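Local coordinates for lipoprotein (Clostridium difficile, PDB 4OTE) that probably binds methionine as the substrate-binding lipoprotein of an uptake system, and holds selenomethionine in its cleft in this crystal, at residues D40-P45 with F170-Y175; F59-Y64 with D195-L200; Y92-V97 with D165-F170. All blocks are in the same frame, centred on the assembly; numbering follows the deposited sequence.

Contact 1 of 3, residues D40-P45 with F170-Y175. With ZN (zinc ion), chain F; MSE (selenomethionine), chain C; ACT (acetate ion), chain R.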
loop_
_atom_site.group_PDB
_atom_site.type_symbol
_atom_site.label_atom_id
_atom_site.label_comp_id
_atom_site.label_asym_id
_atom_site.label_seq_id
_atom_site.Cartn_x
_atom_site.Cartn_y
_atom_site.Cartn_z
ATOM N N ASP A 40 4.512 3.494 11.479
ATOM C CA ASP A 40 4.787 2.085 11.154
ATOM C C ASP A 40 3.513 1.259 10.950
ATOM O O ASP A 40 3.574 0.034 10.806
ATOM C CB ASP A 40 5.679 1.452 12.229
ATOM C CG ASP A 40 5.065 1.506 13.624
ATOM O OD1 ASP A 40 3.827 1.442 13.743
ATOM O OD2 ASP A 40 5.829 1.605 14.608
ATOM N N ASP A 41 2.367 1.936 10.919
ATOM C CA ASP A 41 1.085 1.267 10.764
ATOM C C ASP A 41 0.111 2.142 9.976
ATOM O O ASP A 41 0.365 3.332 9.759
ATOM C CB ASP A 41 0.513 0.917 12.142
ATOM C CG ASP A 41 0.118 2.143 12.937
ATOM O OD1 ASP A 41 -0.969 2.695 12.666
ATOM O OD2 ASP A 41 0.890 2.553 13.830
ATOM N N TYR A 42 -1.011 1.544 9.578
ATOM C CA TYR A 42 -1.991 2.201 8.718
ATOM C C TYR A 42 -3.102 2.949 9.471
ATOM O O TYR A 42 -3.969 3.555 8.840
ATOM C CB TYR A 42 -2.636 1.173 7.775
ATOM C CG TYR A 42 -1.728 0.559 6.719
ATOM C CD1 TYR A 42 -0.571 1.206 6.273
ATOM C CD2 TYR A 42 -2.068 -0.651 6.118
ATOM C CE1 TYR A 42 0.232 0.645 5.297
ATOM C CE2 TYR A 42 -1.275 -1.214 5.136
ATOM C CZ TYR A 42 -0.126 -0.568 4.730
ATOM O OH TYR A 42 0.663 -1.133 3.755
ATOM N N ILE A 43 -3.085 2.917 10.802
ATOM C CA ILE A 43 -4.161 3.526 11.591
ATOM C C ILE A 43 -3.804 4.929 12.061
ATOM O O ILE A 43 -4.561 5.873 11.853
ATOM C CB ILE A 43 -4.505 2.680 12.834
ATOM C CG1 ILE A 43 -4.805 1.228 12.442
ATOM C CG2 ILE A 43 -5.674 3.302 13.595
ATOM C CD1 ILE A 43 -6.145 1.023 11.773
ATOM N N LEU A 44 -2.641 5.066 12.688
ATOM C CA LEU A 44 -2.274 6.315 13.357
ATOM C C LEU A 44 -2.079 7.533 12.440
ATOM O O LEU A 44 -2.358 8.651 12.865
ATOM C CB LEU A 44 -1.026 6.115 14.231
ATOM C CG LEU A 44 -1.145 5.071 15.344
ATOM C CD1 LEU A 44 0.163 4.960 16.113
ATOM C CD2 LEU A 44 -2.296 5.393 16.287
ATOM N N PRO A 45 -1.598 7.332 11.193
ATOM C CA PRO A 45 -1.359 8.516 10.354
ATOM C C PRO A 45 -2.601 9.369 10.104
ATOM O O PRO A 45 -2.497 10.596 10.069
ATOM C CB PRO A 45 -0.851 7.922 9.035
ATOM C CG PRO A 45 -0.271 6.604 9.407
ATOM C CD PRO A 45 -1.116 6.097 10.542
ATOM N N PHE A 170 0.841 -12.799 0.709
ATOM C CA PHE A 170 0.635 -11.472 0.118
ATOM C C PHE A 170 1.124 -10.405 1.099
ATOM O O PHE A 170 0.637 -10.339 2.231
ATOM C CB PHE A 170 -0.850 -11.222 -0.186
ATOM C CG PHE A 170 -1.313 -11.772 -1.512
ATOM C CD1 PHE A 170 -0.898 -11.192 -2.702
ATOM C CD2 PHE A 170 -2.196 -12.843 -1.569
ATOM C CE1 PHE A 170 -1.334 -11.683 -3.923
ATOM C CE2 PHE A 170 -2.630 -13.340 -2.788
ATOM C CZ PHE A 170 -2.203 -12.756 -3.965
ATOM N N ILE A 171 2.081 -9.580 0.671
ATOM C CA ILE A 171 2.664 -8.555 1.544
ATOM C C ILE A 171 2.771 -7.200 0.840
ATOM O O ILE A 171 3.361 -7.087 -0.243
ATOM C CB ILE A 171 4.066 -8.969 2.051
ATOM C CG1 ILE A 171 4.034 -10.379 2.653
ATOM C CG2 ILE A 171 4.573 -7.974 3.093
ATOM C CD1 ILE A 171 5.374 -10.879 3.146
ATOM N N ASP A 172 2.200 -6.173 1.472
ATOM C CA ASP A 172 2.328 -4.799 0.994
ATOM C C ASP A 172 3.798 -4.417 0.884
ATOM O O ASP A 172 4.607 -4.778 1.738
ATOM C CB ASP A 172 1.630 -3.817 1.943
ATOM C CG ASP A 172 0.120 -3.935 1.915
ATOM O OD1 ASP A 172 -0.394 -4.978 1.459
ATOM O OD2 ASP A 172 -0.558 -2.985 2.358
ATOM N N THR A 173 4.137 -3.668 -0.155
ATOM C CA THR A 173 5.512 -3.223 -0.351
ATOM C C THR A 173 5.988 -2.389 0.843
ATOM O O THR A 173 7.153 -2.481 1.233
ATOM C CB THR A 173 5.665 -2.495 -1.704
ATOM O OG1 THR A 173 5.668 -3.476 -2.745
ATOM C CG2 THR A 173 6.963 -1.680 -1.789
ATOM N N THR A 174 5.076 -1.610 1.436
ATOM C CA THR A 174 5.367 -0.852 2.662
ATOM C C THR A 174 5.923 -1.741 3.794
ATOM O O THR A 174 6.760 -1.298 4.576
ATOM C CB THR A 174 4.117 -0.074 3.149
ATOM O OG1 THR A 174 3.820 0.983 2.230
ATOM C CG2 THR A 174 4.327 0.531 4.530
ATOM N N TYR A 175 5.464 -2.987 3.869
ATOM C CA TYR A 175 5.969 -3.943 4.862
ATOM C C TYR A 175 7.104 -4.820 4.330
ATOM O O TYR A 175 8.025 -5.161 5.072
ATOM C CB TYR A 175 4.828 -4.818 5.380
ATOM C CG TYR A 175 3.936 -4.082 6.341
ATOM C CD1 TYR A 175 4.088 -4.240 7.716
ATOM C CD2 TYR A 175 2.961 -3.203 5.883
ATOM C CE1 TYR A 175 3.279 -3.558 8.609
ATOM C CE2 TYR A 175 2.150 -2.512 6.770
ATOM C CZ TYR A 175 2.313 -2.695 8.132
ATOM O OH TYR A 175 1.512 -2.015 9.019
HETATM ZN ZN ZN F . 2.446 2.216 14.901
HETATM N N MSE C 301 1.200 0.780 -0.024
HETATM C CA MSE C 301 -0.087 0.077 0.298
HETATM C C MSE C 301 -0.643 -0.498 -0.959
HETATM O O MSE C 301 -0.860 0.224 -1.938
HETATM O OXT MSE C 301 -0.893 -1.704 -1.010
HETATM C CB MSE C 301 -1.135 0.996 0.923
HETATM C CG MSE C 301 -2.370 0.219 1.386
HETATM SE SE MSE C 301 -3.780 1.450 2.011
HETATM C CE MSE C 301 -2.910 1.989 3.681
HETATM C C ACT R . 3.851 4.631 15.121
HETATM O O ACT R . 3.367 3.754 15.869
HETATM O OXT ACT R . 3.588 4.640 13.899
HETATM C CH3 ACT R . 4.767 5.679 15.694
HETATM O O HOH W 1 1.862 -2.510 11.562
HETATM O O HOH W 2 -1.099 -1.423 9.753
#
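Y175 OH is gripped by two waters that tie it to the backbone of D40-Y42. One water lies 2.6 Å from Y175 OH, in the plane of its ring, and donates to D40 O; the other is 2.8 Å from Y175 OH and accepts from Y42 N. The one direct hydrogen bond across the segments runs from Y42 OH to D172 OD2, at 2.6 Å. Y42 gives its proton to the lone pair of OD2 that faces away from OD1, with the ring and carboxylate planes turned 32° apart. The two tyrosine side chains run antiparallel past one another and form a T-shaped pair, planes at 90°, in which the edge of Y175 is turned toward the face of Y42 and brings CE2 to 3.6 Å from Y42 CZ. The ligand's methyl CE sits 3.4 Å above the Y42 ring plane, over its centre, so this tyrosine meets the selenomethionine with its flat side and D172 with its hydroxyl. T174 OG1 has its main partner in V14 O and adds a weak bond from the ligand's amino nitrogen.

Next to Y42, D41 works with both oxygens. OD2 binds the zinc ion at 1.9 Å, joined by D40 OD1 at 2.0 Å and an acetate, probably from the crystallisation liquor, while OD1 accepts from I43 N and L44 N as a cap on the coming helix. CG lies between the backbone N and the carbonyl carbon (chi1 68°), which lets the carboxylate face the metal and these two amides together. The zinc probably draws charge from the carboxylate. Residues 40-43 link strand 33-39 to helix 44-51, and across the ligand cleft from them strand 168-171 passes through D172 into helix 173-176.

Contact 2 of 3, residues F59-Y64 with D195-L200. With MSE (selenomethionine), chain C; ACT (acetate ion), chain S.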
loop_
_atom_site.group_PDB
_atom_site.type_symbol
_atom_site.label_atom_id
_atom_site.label_comp_id
_atom_site.label_asym_id
_atom_site.label_seq_id
_atom_site.Cartn_x
_atom_site.Cartn_y
_atom_site.Cartn_z
ATOM N N PHE A 59 0.668 7.515 2.688
ATOM C CA PHE A 59 0.739 6.069 2.952
ATOM C C PHE A 59 -0.394 5.239 2.331
ATOM O O PHE A 59 -0.242 4.029 2.181
ATOM C CB PHE A 59 0.787 5.807 4.469
ATOM C CG PHE A 59 -0.553 5.901 5.148
ATOM C CD1 PHE A 59 -1.151 7.131 5.375
ATOM C CD2 PHE A 59 -1.220 4.752 5.554
ATOM C CE1 PHE A 59 -2.391 7.213 5.993
ATOM C CE2 PHE A 59 -2.457 4.825 6.171
ATOM C CZ PHE A 59 -3.044 6.058 6.392
ATOM N N GLN A 60 -1.511 5.877 1.973
ATOM C CA GLN A 60 -2.729 5.159 1.597
ATOM C C GLN A 60 -3.229 5.494 0.193
ATOM O O GLN A 60 -2.796 6.471 -0.420
ATOM C CB GLN A 60 -3.839 5.486 2.597
ATOM C CG GLN A 60 -4.457 6.863 2.403
ATOM C CD GLN A 60 -5.141 7.368 3.653
ATOM O OE1 GLN A 60 -6.063 6.730 4.157
ATOM N NE2 GLN A 60 -4.697 8.519 4.160
ATOM N N HIS A 61 -4.156 4.667 -0.293
ATOM C CA HIS A 61 -4.923 4.968 -1.498
ATOM C C HIS A 61 -6.332 5.437 -1.107
ATOM O O HIS A 61 -6.729 5.354 0.062
ATOM C CB HIS A 61 -4.956 3.776 -2.476
ATOM C CG HIS A 61 -5.241 2.449 -1.843
ATOM N ND1 HIS A 61 -6.411 2.175 -1.170
ATOM C CD2 HIS A 61 -4.520 1.300 -1.822
ATOM C CE1 HIS A 61 -6.392 0.926 -0.740
ATOM N NE2 HIS A 61 -5.255 0.372 -1.121
ATOM N N GLU A 62 -7.077 5.949 -2.080
ATOM C CA GLU A 62 -8.364 6.585 -1.800
ATOM C C GLU A 62 -9.413 5.631 -1.228
ATOM O O GLU A 62 -10.175 6.032 -0.348
ATOM C CB GLU A 62 -8.911 7.299 -3.040
ATOM C CG GLU A 62 -10.194 8.078 -2.775
ATOM C CD GLU A 62 -10.618 8.947 -3.941
ATOM O OE1 GLU A 62 -10.121 8.740 -5.070
ATOM O OE2 GLU A 62 -11.460 9.843 -3.725
ATOM N N PRO A 63 -9.467 4.378 -1.728
ATOM C CA PRO A 63 -10.424 3.417 -1.163
ATOM C C PRO A 63 -10.228 3.167 0.334
ATOM O O PRO A 63 -11.202 3.088 1.074
ATOM C CB PRO A 63 -10.154 2.144 -1.966
ATOM C CG PRO A 63 -9.679 2.645 -3.283
ATOM C CD PRO A 63 -8.866 3.871 -2.975
ATOM N N TYR A 64 -8.978 3.063 0.772
ATOM C CA TYR A 64 -8.671 2.893 2.189
ATOM C C TYR A 64 -9.116 4.117 2.975
ATOM O O TYR A 64 -9.728 3.989 4.033
ATOM C CB TYR A 64 -7.173 2.663 2.403
ATOM C CG TYR A 64 -6.823 2.367 3.838
ATOM C CD1 TYR A 64 -6.868 1.065 4.332
ATOM C CD2 TYR A 64 -6.463 3.390 4.711
ATOM C CE1 TYR A 64 -6.557 0.793 5.657
ATOM C CE2 TYR A 64 -6.148 3.127 6.034
ATOM C CZ TYR A 64 -6.189 1.831 6.499
ATOM O OH TYR A 64 -5.877 1.579 7.811
ATOM N N ASP A 195 -4.947 1.964 -11.068
ATOM C CA ASP A 195 -4.731 3.292 -10.473
ATOM C C ASP A 195 -5.801 3.681 -9.448
ATOM O O ASP A 195 -5.666 4.689 -8.760
ATOM C CB ASP A 195 -4.566 4.376 -11.554
ATOM C CG ASP A 195 -5.852 4.682 -12.303
ATOM O OD1 ASP A 195 -6.869 3.992 -12.089
ATOM O OD2 ASP A 195 -5.840 5.622 -13.127
ATOM N N GLU A 196 -6.863 2.882 -9.352
ATOM C CA GLU A 196 -7.832 3.014 -8.267
ATOM C C GLU A 196 -7.139 2.866 -6.909
ATOM O O GLU A 196 -7.552 3.480 -5.924
ATOM C CB GLU A 196 -8.942 1.967 -8.413
ATOM C CG GLU A 196 -10.124 2.165 -7.471
ATOM C CD GLU A 196 -11.215 1.121 -7.660
ATOM O OE1 GLU A 196 -11.373 0.608 -8.791
ATOM O OE2 GLU A 196 -11.920 0.817 -6.672
ATOM N N TYR A 197 -6.077 2.064 -6.875
ATOM C CA TYR A 197 -5.304 1.834 -5.660
ATOM C C TYR A 197 -3.990 2.629 -5.627
ATOM O O TYR A 197 -3.059 2.278 -4.899
ATOM C CB TYR A 197 -5.038 0.335 -5.505
ATOM C CG TYR A 197 -6.314 -0.473 -5.444
ATOM C CD1 TYR A 197 -7.273 -0.209 -4.471
ATOM C CD2 TYR A 197 -6.569 -1.495 -6.358
ATOM C CE1 TYR A 197 -8.449 -0.931 -4.410
ATOM C CE2 TYR A 197 -7.745 -2.225 -6.301
ATOM C CZ TYR A 197 -8.678 -1.940 -5.321
ATOM O OH TYR A 197 -9.850 -2.652 -5.244
ATOM N N ALA A 198 -3.923 3.709 -6.400
ATOM C CA ALA A 198 -2.756 4.581 -6.376
ATOM C C ALA A 198 -2.640 5.248 -5.005
ATOM O O ALA A 198 -3.606 5.828 -4.507
ATOM C CB ALA A 198 -2.858 5.636 -7.466
ATOM N N ASN A 199 -1.471 5.126 -4.382
ATOM C CA ASN A 199 -1.193 5.851 -3.151
ATOM C C ASN A 199 -1.131 7.336 -3.461
ATOM O O ASN A 199 -0.843 7.734 -4.596
ATOM C CB ASN A 199 0.119 5.395 -2.515
ATOM C CG ASN A 199 0.049 3.977 -1.977
ATOM O OD1 ASN A 199 -0.737 3.154 -2.452
ATOM N ND2 ASN A 199 0.876 3.683 -0.985
ATOM N N LEU A 200 -1.407 8.152 -2.452
ATOM C CA LEU A 200 -1.539 9.587 -2.659
ATOM C C LEU A 200 -1.414 10.356 -1.356
ATOM O O LEU A 200 -1.488 9.783 -0.268
ATOM C CB LEU A 200 -2.877 9.903 -3.353
ATOM C CG LEU A 200 -4.099 9.042 -2.999
ATOM C CD1 LEU A 200 -4.574 9.295 -1.578
ATOM C CD2 LEU A 200 -5.228 9.282 -3.988
HETATM N N MSE C 301 1.200 0.780 -0.024
HETATM C CA MSE C 301 -0.087 0.077 0.298
HETATM C C MSE C 301 -0.643 -0.498 -0.959
HETATM O O MSE C 301 -0.860 0.224 -1.938
HETATM O OXT MSE C 301 -0.893 -1.704 -1.010
HETATM C CB MSE C 301 -1.135 0.996 0.923
HETATM C CG MSE C 301 -2.370 0.219 1.386
HETATM SE SE MSE C 301 -3.780 1.450 2.011
HETATM C CE MSE C 301 -2.910 1.989 3.681
HETATM C C ACT S . -3.198 -2.655 -2.035
HETATM O O ACT S . -2.188 -3.382 -1.906
HETATM O OXT ACT S . -3.770 -2.105 -1.069
HETATM C CH3 ACT S . -3.738 -2.434 -3.407
HETATM O O HOH W 3 -1.833 9.055 2.330
HETATM O O HOH W 4 -6.312 5.916 -4.922
#
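H61 has CG between its backbone N and carbonyl carbon (chi1 45°), whereas Y197 CG stands anti to its own carbonyl carbon (chi1 -58°); the two rings are brought alongside each other at the ligand pocket of this periplasmic-binding-protein fold, with H61 touching the ligand. The edge of Y197 is turned to the face of H61, planes 59° apart, with Y197 CD1 3.9 Å above the imidazole plane, over its centre. The ligand's selenium lies over the opposite face, offset toward the rim, so the imidazole has a neighbour on each face. In the plane of that ring H61 NE2 donates to an acetate, probably from the crystallisation liquor, while ND1 accepts a weak bond from Y64 N and caps helix 62-72. Y64 adds a ring face under the ligand's methyl CE, which F59 and Q60 CB also touch.

Behind this wall L200 N donates to Q60 O at 3.0 Å, the one direct hydrogen bond where strands 60-61 and 199-204 loosely pair. On the side of P63, its CG packs on Y197 CD1 at 3.9 Å. One water bridges the backbones there, accepting from E62 N and donating to E196 O at 2.9 Å and to A198 O at 2.7 Å.

Contact 3 of 3, residues Y92-V97 with D165-F170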
loop_
_atom_site.group_PDB
_atom_site.type_symbol
_atom_site.label_atom_id
_atom_site.label_comp_id
_atom_site.label_asym_id
_atom_site.label_seq_id
_atom_site.Cartn_x
_atom_site.Cartn_y
_atom_site.Cartn_z
ATOM N N TYR A 92 9.174 -18.443 0.176
ATOM C CA TYR A 92 10.500 -19.034 0.381
ATOM C C TYR A 92 10.552 -20.494 -0.085
ATOM O O TYR A 92 11.613 -21.116 -0.047
ATOM C CB TYR A 92 10.898 -18.997 1.866
ATOM C CG TYR A 92 11.216 -17.638 2.454
ATOM C CD1 TYR A 92 11.637 -16.573 1.657
ATOM C CD2 TYR A 92 11.134 -17.431 3.832
ATOM C CE1 TYR A 92 11.937 -15.341 2.210
ATOM C CE2 TYR A 92 11.436 -16.201 4.392
ATOM C CZ TYR A 92 11.837 -15.162 3.578
ATOM O OH TYR A 92 12.138 -13.939 4.128
ATOM N N LYS A 93 9.417 -21.034 -0.526
ATOM C CA LYS A 93 9.292 -22.472 -0.766
ATOM C C LYS A 93 9.009 -22.859 -2.222
ATOM O O LYS A 93 9.353 -23.961 -2.636
ATOM C CB LYS A 93 8.225 -23.042 0.169
ATOM C CG LYS A 93 8.546 -22.788 1.635
ATOM C CD LYS A 93 7.519 -23.388 2.574
ATOM C CE LYS A 93 7.833 -23.022 4.016
ATOM N NZ LYS A 93 6.831 -23.587 4.962
ATOM N N ILE A 94 8.387 -21.962 -2.989
ATOM C CA ILE A 94 8.141 -22.193 -4.418
ATOM C C ILE A 94 8.494 -20.959 -5.244
ATOM O O ILE A 94 8.525 -19.844 -4.724
ATOM C CB ILE A 94 6.673 -22.587 -4.687
ATOM C CG1 ILE A 94 5.711 -21.502 -4.187
ATOM C CG2 ILE A 94 6.355 -23.921 -4.023
ATOM C CD1 ILE A 94 4.263 -21.752 -4.549
ATOM N N LYS A 95 8.752 -21.170 -6.532
ATOM C CA LYS A 95 9.125 -20.085 -7.443
ATOM C C LYS A 95 8.010 -19.700 -8.420
ATOM O O LYS A 95 8.071 -18.640 -9.036
ATOM C CB LYS A 95 10.385 -20.459 -8.229
ATOM C CG LYS A 95 11.604 -20.735 -7.359
ATOM C CD LYS A 95 12.886 -20.192 -7.982
ATOM C CE LYS A 95 13.045 -18.703 -7.707
ATOM N NZ LYS A 95 14.193 -18.100 -8.440
ATOM N N SER A 96 7.006 -20.559 -8.568
ATOM C CA SER A 96 5.881 -20.292 -9.460
ATOM C C SER A 96 4.575 -20.658 -8.772
ATOM O O SER A 96 4.538 -21.587 -7.964
ATOM C CB SER A 96 6.029 -21.107 -10.748
ATOM O OG SER A 96 4.917 -20.935 -11.616
ATOM N N VAL A 97 3.505 -19.935 -9.102
ATOM C CA VAL A 97 2.165 -20.276 -8.607
ATOM C C VAL A 97 1.689 -21.620 -9.158
ATOM O O VAL A 97 0.785 -22.231 -8.596
ATOM C CB VAL A 97 1.103 -19.193 -8.928
ATOM C CG1 VAL A 97 1.502 -17.853 -8.336
ATOM C CG2 VAL A 97 0.861 -19.075 -10.429
ATOM N N ASP A 165 6.939 -20.324 7.694
ATOM C CA ASP A 165 5.950 -21.280 8.199
ATOM C C ASP A 165 4.756 -21.490 7.261
ATOM O O ASP A 165 3.876 -22.297 7.560
ATOM C CB ASP A 165 5.443 -20.814 9.568
ATOM C CG ASP A 165 6.573 -20.444 10.515
ATOM O OD1 ASP A 165 7.588 -21.170 10.551
ATOM O OD2 ASP A 165 6.445 -19.422 11.220
ATOM N N VAL A 166 4.721 -20.765 6.144
ATOM C CA VAL A 166 3.648 -20.904 5.148
ATOM C C VAL A 166 4.241 -21.104 3.756
ATOM O O VAL A 166 5.442 -20.943 3.566
ATOM C CB VAL A 166 2.700 -19.679 5.136
ATOM C CG1 VAL A 166 2.086 -19.466 6.513
ATOM C CG2 VAL A 166 3.421 -18.419 4.664
ATOM N N THR A 167 3.400 -21.461 2.788
ATOM C CA THR A 167 3.864 -21.695 1.419
ATOM C C THR A 167 4.139 -20.378 0.706
ATOM O O THR A 167 5.176 -20.226 0.070
ATOM C CB THR A 167 2.849 -22.500 0.582
ATOM O OG1 THR A 167 2.475 -23.688 1.288
ATOM C CG2 THR A 167 3.452 -22.884 -0.771
ATOM N N ALA A 168 3.195 -19.444 0.809
ATOM C CA ALA A 168 3.328 -18.114 0.215
ATOM C C ALA A 168 2.548 -17.079 1.027
ATOM O O ALA A 168 1.724 -17.444 1.863
ATOM C CB ALA A 168 2.836 -18.131 -1.221
ATOM N N ALA A 169 2.808 -15.795 0.776
ATOM C CA ALA A 169 2.119 -14.717 1.490
ATOM C C ALA A 169 2.013 -13.432 0.663
ATOM O O ALA A 169 2.970 -13.040 -0.007
ATOM C CB ALA A 169 2.827 -14.430 2.806
ATOM N N PHE A 170 0.841 -12.799 0.709
ATOM C CA PHE A 170 0.635 -11.472 0.118
ATOM C C PHE A 170 1.124 -10.405 1.099
ATOM O O PHE A 170 0.637 -10.339 2.231
ATOM C CB PHE A 170 -0.850 -11.222 -0.186
ATOM C CG PHE A 170 -1.313 -11.772 -1.512
ATOM C CD1 PHE A 170 -0.898 -11.192 -2.702
ATOM C CD2 PHE A 170 -2.196 -12.843 -1.569
ATOM C CE1 PHE A 170 -1.334 -11.683 -3.923
ATOM C CE2 PHE A 170 -2.630 -13.340 -2.788
ATOM C CZ PHE A 170 -2.203 -12.756 -3.965
HETATM O O HOH W 5 7.072 -19.121 1.864
#
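K93 and T167 bring their CA atoms to 5.9 Å, the nearest approach of the two backbones, yet no clear direct hydrogen bond spans the segments. Residues 92-97 have just left strand 88-90 as an irregular loop, and 165-167 lead into strand 168-171, so the meeting falls where one strand has finished and its neighbour begins. A water bridges instead, accepting from Y92 N at 2.8 Å and probably donating to T167 O at the same distance. S91 OG also binds T167 O and the amides of K93 and I94, which draws the turn in against the start of the strand.

K93 lies over this seam. From CG outward its chain is fully extended, and it runs alongside the V166 carbonyl, with K93 CE 3.2 Å and K93 CD 3.4 Å from V166 O. Its amino group makes a weak bond to P164 O; D165 carries the opposite charge, but its OD1 stays 6.1 Å from K93 NZ, so any attraction is probably slight. Farther along, I94 CD1 meets T167 CG2 at 4.0 Å where the two side chains cross at a slant. T167 CG2 stands anti to the backbone N (chi1 of OG1 -52°), which leaves the methyl for I94 while OG1 bonds to T105 N.

The contact is a surface one, away from the ligand. It lies at one end of the five-stranded mixed sheet, whose order 150-154, 105-109, 168-171, 88-90, 187-190 is consistent with a type II periplasmic-binding-protein domain.

How the contacts relate
From the N terminus the chain passes 40-45 and 59-64 in the part built on the sheet that holds strands 33-39 and 199-204, then 92-97 beside the other sheet. Contact 3 closes first, at 165-170, with a loop lying wholly within that second part. Contact 1 closes next, at 170-175, and bridges the two parts across the cleft; contact 2 closes last, at 195-200, where the chain has returned to the first sheet. Contacts 1 and 2 therefore cross, both enclose contact 3, and both touch the selenomethionine; Y42 O and Y64 OH probably hydrogen-bond between them. Strand 168-171 joins contact 3 to contact 1 through F170, while contacts 2 and 3 stay apart.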